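PDB 3DKR: esterase D from Lactobacillus rhamnosus, which probably hydrolyses carboxylic esters, using the catalytic triad of an alpha/beta-hydrolase fold. Local coordinates for residues M108-V122 against T175-I189. Sequence-based numbering, arbitrary orientation.
Sequences MKALETLPGITAGGV and TVAADLNLVKQPTFI
Met108 fills the apolar centre, its methyl CE meeting Leu180 CD2 and Val183 CG2, each at 3.9 Å, and its tip facing the CG2 methyl of Thr187. Bends at chi2 (-50°) and chi3 (-51°) fold the thioether so that CE is lodged among the three. One helical turn on, Leu111 CB rests against Val183 CG1, while Val176 CG2 packs against CB, CG and CD of Lys109, the two side chains crossing at a slant. Beside this core, strands 119-122 and 187-189 run parallel, joined by Phe188 N to Gly120 O (2.9 Å) and Val122 N to Phe188 O (2.9 Å). At Gly121 a CB would clash with Phe188 O and, at these backbone angles, with the preceding carbonyl oxygen, so glycine fits here. Gln185 ties the last turn of helix 101-113 to the connection leading into strand 119-122: NE2 donates to Leu111 O at 3.3 Å, in the carbonyl plane on a lone pair, and weakly to Ile117 O. Replacing Gln185 by an alanine is likely to leave Leu111 O without this donor and open a gap beside Leu111 CD2. Toward the polar edge, the extended Glu112 side chain passes Val183 CG2 and brings OE2 within 2.6 Å of Val176 O. Its carboxylate stands nearly perpendicular to that of Asp179 (83°); one water donates to Glu112 OE1 and Asp179 OD2 and accepts from Lys109 NZ. Two oxygens as close as Glu112 OE2 and Val176 O suggest a protonated, uncharged Glu112, whose nearness to Asp179 would then cost little.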
loop_
_atom_site.group_PDB
_atom_site.type_symbol
_atom_site.label_atom_id
_atom_site.label_comp_id
_atom_site.label_asym_id
_atom_site.label_seq_id
_atom_site.Cartn_x
_atom_site.Cartn_y
_atom_site.Cartn_z
ATOM N N MET A 108 -1.381 5.921 -5.948
ATOM C CA MET A 108 -1.442 6.351 -7.340
ATOM C C MET A 108 -2.581 7.343 -7.531
ATOM O O MET A 108 -2.411 8.333 -8.249
ATOM C CB MET A 108 -1.547 5.160 -8.287
ATOM C CG MET A 108 -0.311 4.260 -8.296
ATOM S SD MET A 108 1.288 5.110 -8.512
ATOM C CE MET A 108 0.949 6.105 -9.974
ATOM N N LYS A 109 -3.734 7.116 -6.902
ATOM C CA LYS A 109 -4.843 8.057 -7.049
ATOM C C LYS A 109 -4.480 9.413 -6.424
ATOM O O LYS A 109 -4.886 10.467 -6.922
ATOM C CB LYS A 109 -6.145 7.513 -6.461
ATOM C CG LYS A 109 -7.375 8.263 -6.930
ATOM C CD LYS A 109 -8.645 7.679 -6.346
ATOM C CE LYS A 109 -9.890 8.393 -6.860
ATOM N NZ LYS A 109 -10.257 7.998 -8.253
ATOM N N ALA A 110 -3.690 9.376 -5.350
ATOM C CA ALA A 110 -3.149 10.595 -4.748
ATOM C C ALA A 110 -2.276 11.369 -5.733
ATOM O O ALA A 110 -2.459 12.579 -5.920
ATOM C CB ALA A 110 -2.365 10.246 -3.482
ATOM N N LEU A 111 -1.343 10.680 -6.387
ATOM C CA LEU A 111 -0.491 11.343 -7.388
ATOM C C LEU A 111 -1.346 11.962 -8.510
ATOM O O LEU A 111 -1.055 13.067 -8.998
ATOM C CB LEU A 111 0.551 10.386 -7.966
ATOM C CG LEU A 111 1.600 9.884 -6.973
ATOM C CD1 LEU A 111 2.537 8.885 -7.634
ATOM C CD2 LEU A 111 2.378 11.037 -6.368
ATOM N N GLU A 112 -2.390 11.247 -8.912
ATOM C CA GLU A 112 -3.276 11.705 -9.989
ATOM C C GLU A 112 -4.126 12.924 -9.617
ATOM O O GLU A 112 -4.419 13.759 -10.477
ATOM C CB GLU A 112 -4.242 10.586 -10.378
ATOM C CG GLU A 112 -3.610 9.362 -11.023
ATOM C CD GLU A 112 -4.557 8.140 -11.120
ATOM O OE1 GLU A 112 -5.675 8.168 -10.551
ATOM O OE2 GLU A 112 -4.156 7.162 -11.808
ATOM N N THR A 113 -4.609 12.982 -8.377
ATOM C CA THR A 113 -5.728 13.889 -8.047
ATOM C C THR A 113 -5.546 14.845 -6.863
ATOM O O THR A 113 -6.363 15.762 -6.698
ATOM C CB THR A 113 -7.034 13.090 -7.800
ATOM O OG1 THR A 113 -6.938 12.369 -6.573
ATOM C CG2 THR A 113 -7.322 12.128 -8.952
ATOM N N LEU A 114 -4.538 14.610 -6.016
ATOM C CA LEU A 114 -4.360 15.430 -4.812
ATOM C C LEU A 114 -3.191 16.382 -4.994
ATOM O O LEU A 114 -2.209 16.047 -5.673
ATOM C CB LEU A 114 -4.123 14.545 -3.592
ATOM C CG LEU A 114 -5.282 13.637 -3.193
ATOM C CD1 LEU A 114 -4.927 12.756 -1.989
ATOM C CD2 LEU A 114 -6.561 14.422 -2.909
ATOM N N PRO A 115 -3.277 17.566 -4.373
ATOM C CA PRO A 115 -2.210 18.547 -4.542
ATOM C C PRO A 115 -1.023 18.368 -3.601
ATOM O O PRO A 115 -1.144 17.730 -2.553
ATOM C CB PRO A 115 -2.916 19.859 -4.205
ATOM C CG PRO A 115 -3.890 19.490 -3.185
ATOM C CD PRO A 115 -4.363 18.094 -3.522
ATOM N N GLY A 116 0.107 18.967 -3.967
ATOM C CA GLY A 116 1.217 19.146 -3.047
ATOM C C GLY A 116 2.112 17.934 -2.851
ATOM O O GLY A 116 2.928 17.930 -1.946
ATOM N N ILE A 117 1.978 16.910 -3.696
ATOM C CA ILE A 117 2.806 15.699 -3.559
ATOM C C ILE A 117 4.010 15.693 -4.514
ATOM O O ILE A 117 3.860 15.838 -5.726
ATOM C CB ILE A 117 1.977 14.412 -3.789
ATOM C CG1 ILE A 117 0.761 14.378 -2.856
ATOM C CG2 ILE A 117 2.860 13.173 -3.571
ATOM C CD1 ILE A 117 -0.290 13.295 -3.218
ATOM N N THR A 118 5.207 15.510 -3.970
ATOM C CA THR A 118 6.429 15.516 -4.783
ATOM C C THR A 118 6.559 14.286 -5.670
ATOM O O THR A 118 6.889 14.408 -6.843
ATOM C CB THR A 118 7.667 15.628 -3.879
ATOM O OG1 THR A 118 7.655 16.920 -3.258
ATOM C CG2 THR A 118 8.971 15.442 -4.644
ATOM N N ALA A 119 6.327 13.103 -5.096
ATOM C CA ALA A 119 6.492 11.857 -5.821
ATOM C C ALA A 119 5.913 10.720 -4.974
ATOM O O ALA A 119 5.454 10.946 -3.857
ATOM C CB ALA A 119 7.956 11.613 -6.143
ATOM N N GLY A 120 5.908 9.514 -5.509
ATOM C CA GLY A 120 5.292 8.406 -4.778
ATOM C C GLY A 120 5.306 7.167 -5.618
ATOM O O GLY A 120 6.011 7.105 -6.616
ATOM N N GLY A 121 4.538 6.161 -5.222
ATOM C CA GLY A 121 4.502 4.924 -5.986
ATOM C C GLY A 121 4.055 3.726 -5.177
ATOM O O GLY A 121 3.353 3.864 -4.171
ATOM N N VAL A 122 4.461 2.548 -5.631
ATOM C CA VAL A 122 3.945 1.306 -5.105
ATOM C C VAL A 122 5.061 0.320 -4.790
ATOM O O VAL A 122 6.120 0.327 -5.422
ATOM C CB VAL A 122 2.938 0.656 -6.068
ATOM C CG1 VAL A 122 1.853 1.678 -6.494
ATOM C CG2 VAL A 122 3.652 0.086 -7.292
ATOM N N THR A 175 -10.678 2.482 -12.142
ATOM C CA THR A 175 -10.817 3.924 -12.368
ATOM C C THR A 175 -9.473 4.620 -12.169
ATOM O O THR A 175 -9.070 5.469 -12.972
ATOM C CB THR A 175 -11.864 4.507 -11.453
ATOM O OG1 THR A 175 -13.126 3.900 -11.784
ATOM C CG2 THR A 175 -11.938 6.030 -11.597
ATOM N N VAL A 176 -8.762 4.240 -11.111
ATOM C CA VAL A 176 -7.408 4.738 -10.910
ATOM C C VAL A 176 -6.515 4.409 -12.103
ATOM O O VAL A 176 -5.778 5.273 -12.587
ATOM C CB VAL A 176 -6.797 4.197 -9.586
ATOM C CG1 VAL A 176 -5.328 4.631 -9.453
ATOM C CG2 VAL A 176 -7.608 4.677 -8.397
ATOM N N ALA A 177 -6.622 3.200 -12.647
ATOM C CA ALA A 177 -5.796 2.817 -13.783
ATOM C C ALA A 177 -6.096 3.691 -14.998
ATOM O O ALA A 177 -5.175 4.090 -15.704
ATOM C CB ALA A 177 -5.973 1.361 -14.125
ATOM N N ALA A 178 -7.377 3.994 -15.218
ATOM C CA ALA A 178 -7.803 4.812 -16.374
ATOM C C ALA A 178 -7.288 6.249 -16.289
ATOM O O ALA A 178 -7.228 6.947 -17.309
ATOM C CB ALA A 178 -9.306 4.802 -16.496
ATOM N N ASP A 179 -6.931 6.685 -15.085
ATOM C CA ASP A 179 -6.433 8.044 -14.849
ATOM C C ASP A 179 -4.911 8.130 -14.711
ATOM O O ASP A 179 -4.394 9.177 -14.341
ATOM C CB ASP A 179 -7.061 8.627 -13.576
ATOM C CG ASP A 179 -8.446 9.189 -13.798
ATOM O OD1 ASP A 179 -8.824 9.482 -14.967
ATOM O OD2 ASP A 179 -9.171 9.360 -12.796
ATOM N N LEU A 180 -4.186 7.048 -14.978
ATOM C CA LEU A 180 -2.722 7.060 -14.810
ATOM C C LEU A 180 -2.037 8.112 -15.703
ATOM O O LEU A 180 -0.956 8.609 -15.367
ATOM C CB LEU A 180 -2.129 5.686 -15.053
ATOM C CG LEU A 180 -2.385 4.666 -13.938
ATOM C CD1 LEU A 180 -2.021 3.289 -14.454
ATOM C CD2 LEU A 180 -1.602 5.007 -12.660
ATOM N N ASN A 181 -2.684 8.464 -16.811
ATOM C CA ASN A 181 -2.196 9.556 -17.664
ATOM C C ASN A 181 -2.078 10.877 -16.922
ATOM O O ASN A 181 -1.341 11.778 -17.359
ATOM C CB ASN A 181 -3.094 9.733 -18.903
ATOM C CG ASN A 181 -4.479 10.211 -18.559
ATOM O OD1 ASN A 181 -4.753 11.411 -18.575
ATOM N ND2 ASN A 181 -5.380 9.271 -18.250
ATOM N N LEU A 182 -2.814 11.022 -15.824
ATOM C CA LEU A 182 -2.785 12.264 -15.051
ATOM C C LEU A 182 -1.512 12.427 -14.221
ATOM O O LEU A 182 -1.210 13.543 -13.759
ATOM C CB LEU A 182 -4.002 12.364 -14.141
ATOM C CG LEU A 182 -5.372 12.451 -14.812
ATOM C CD1 LEU A 182 -6.452 12.571 -13.758
ATOM C CD2 LEU A 182 -5.420 13.644 -15.798
ATOM N N VAL A 183 -0.760 11.348 -14.014
ATOM C CA VAL A 183 0.401 11.419 -13.127
ATOM C C VAL A 183 1.569 12.133 -13.799
ATOM O O VAL A 183 2.072 11.681 -14.821
ATOM C CB VAL A 183 0.894 10.035 -12.687
ATOM C CG1 VAL A 183 2.111 10.168 -11.758
ATOM C CG2 VAL A 183 -0.228 9.280 -11.976
ATOM N N LYS A 184 1.991 13.250 -13.210
ATOM C CA LYS A 184 3.161 13.980 -13.697
ATOM C C LYS A 184 4.417 13.748 -12.847
ATOM O O LYS A 184 5.547 13.973 -13.309
ATOM C CB LYS A 184 2.859 15.475 -13.728
ATOM C CG LYS A 184 1.690 15.901 -14.610
ATOM C CD LYS A 184 1.693 15.302 -16.001
ATOM C CE LYS A 184 0.422 15.685 -16.777
ATOM N NZ LYS A 184 -0.283 14.479 -17.350
ATOM N N GLN A 185 4.228 13.307 -11.604
ATOM C CA GLN A 185 5.322 13.169 -10.660
ATOM C C GLN A 185 6.204 11.977 -10.980
ATOM O O GLN A 185 5.726 10.988 -11.564
ATOM C CB GLN A 185 4.801 12.960 -9.232
ATOM C CG GLN A 185 3.963 14.089 -8.669
ATOM C CD GLN A 185 2.478 13.885 -8.855
ATOM O OE1 GLN A 185 2.045 13.205 -9.786
ATOM N NE2 GLN A 185 1.683 14.479 -7.961
ATOM N N PRO A 186 7.469 12.029 -10.539
ATOM C CA PRO A 186 8.274 10.825 -10.500
ATOM C C PRO A 186 7.522 9.709 -9.760
ATOM O O PRO A 186 6.923 9.966 -8.706
ATOM C CB PRO A 186 9.514 11.258 -9.707
ATOM C CG PRO A 186 9.589 12.727 -9.920
ATOM C CD PRO A 186 8.206 13.206 -10.035
ATOM N N THR A 187 7.546 8.508 -10.326
ATOM C CA THR A 187 6.843 7.352 -9.748
ATOM C C THR A 187 7.786 6.177 -9.540
ATOM O O THR A 187 8.552 5.804 -10.430
ATOM C CB THR A 187 5.685 6.930 -10.643
ATOM O OG1 THR A 187 4.823 8.049 -10.859
ATOM C CG2 THR A 187 4.892 5.774 -10.023
ATOM N N PHE A 188 7.693 5.590 -8.350
ATOM C CA PHE A 188 8.458 4.420 -7.950
ATOM C C PHE A 188 7.586 3.186 -8.098
ATOM O O PHE A 188 6.428 3.183 -7.685
ATOM C CB PHE A 188 8.893 4.556 -6.483
ATOM C CG PHE A 188 9.737 3.423 -5.992
ATOM C CD1 PHE A 188 11.124 3.478 -6.090
ATOM C CD2 PHE A 188 9.159 2.274 -5.474
ATOM C CE1 PHE A 188 11.918 2.418 -5.653
ATOM C CE2 PHE A 188 9.948 1.223 -5.028
ATOM C CZ PHE A 188 11.332 1.290 -5.135
ATOM N N ILE A 189 8.155 2.135 -8.679
ATOM C CA ILE A 189 7.460 0.843 -8.784
ATOM C C ILE A 189 8.358 -0.278 -8.305
ATOM O O ILE A 189 9.429 -0.509 -8.877
ATOM C CB ILE A 189 7.010 0.525 -10.222
ATOM C CG1 ILE A 189 6.086 1.622 -10.745
ATOM C CG2 ILE A 189 6.327 -0.857 -10.250
ATOM C CD1 ILE A 189 5.655 1.477 -12.228
HETATM O O HOH W 1 -8.383 8.487 -10.372
HETATM O O HOH W 2 -2.425 15.084 -11.878
#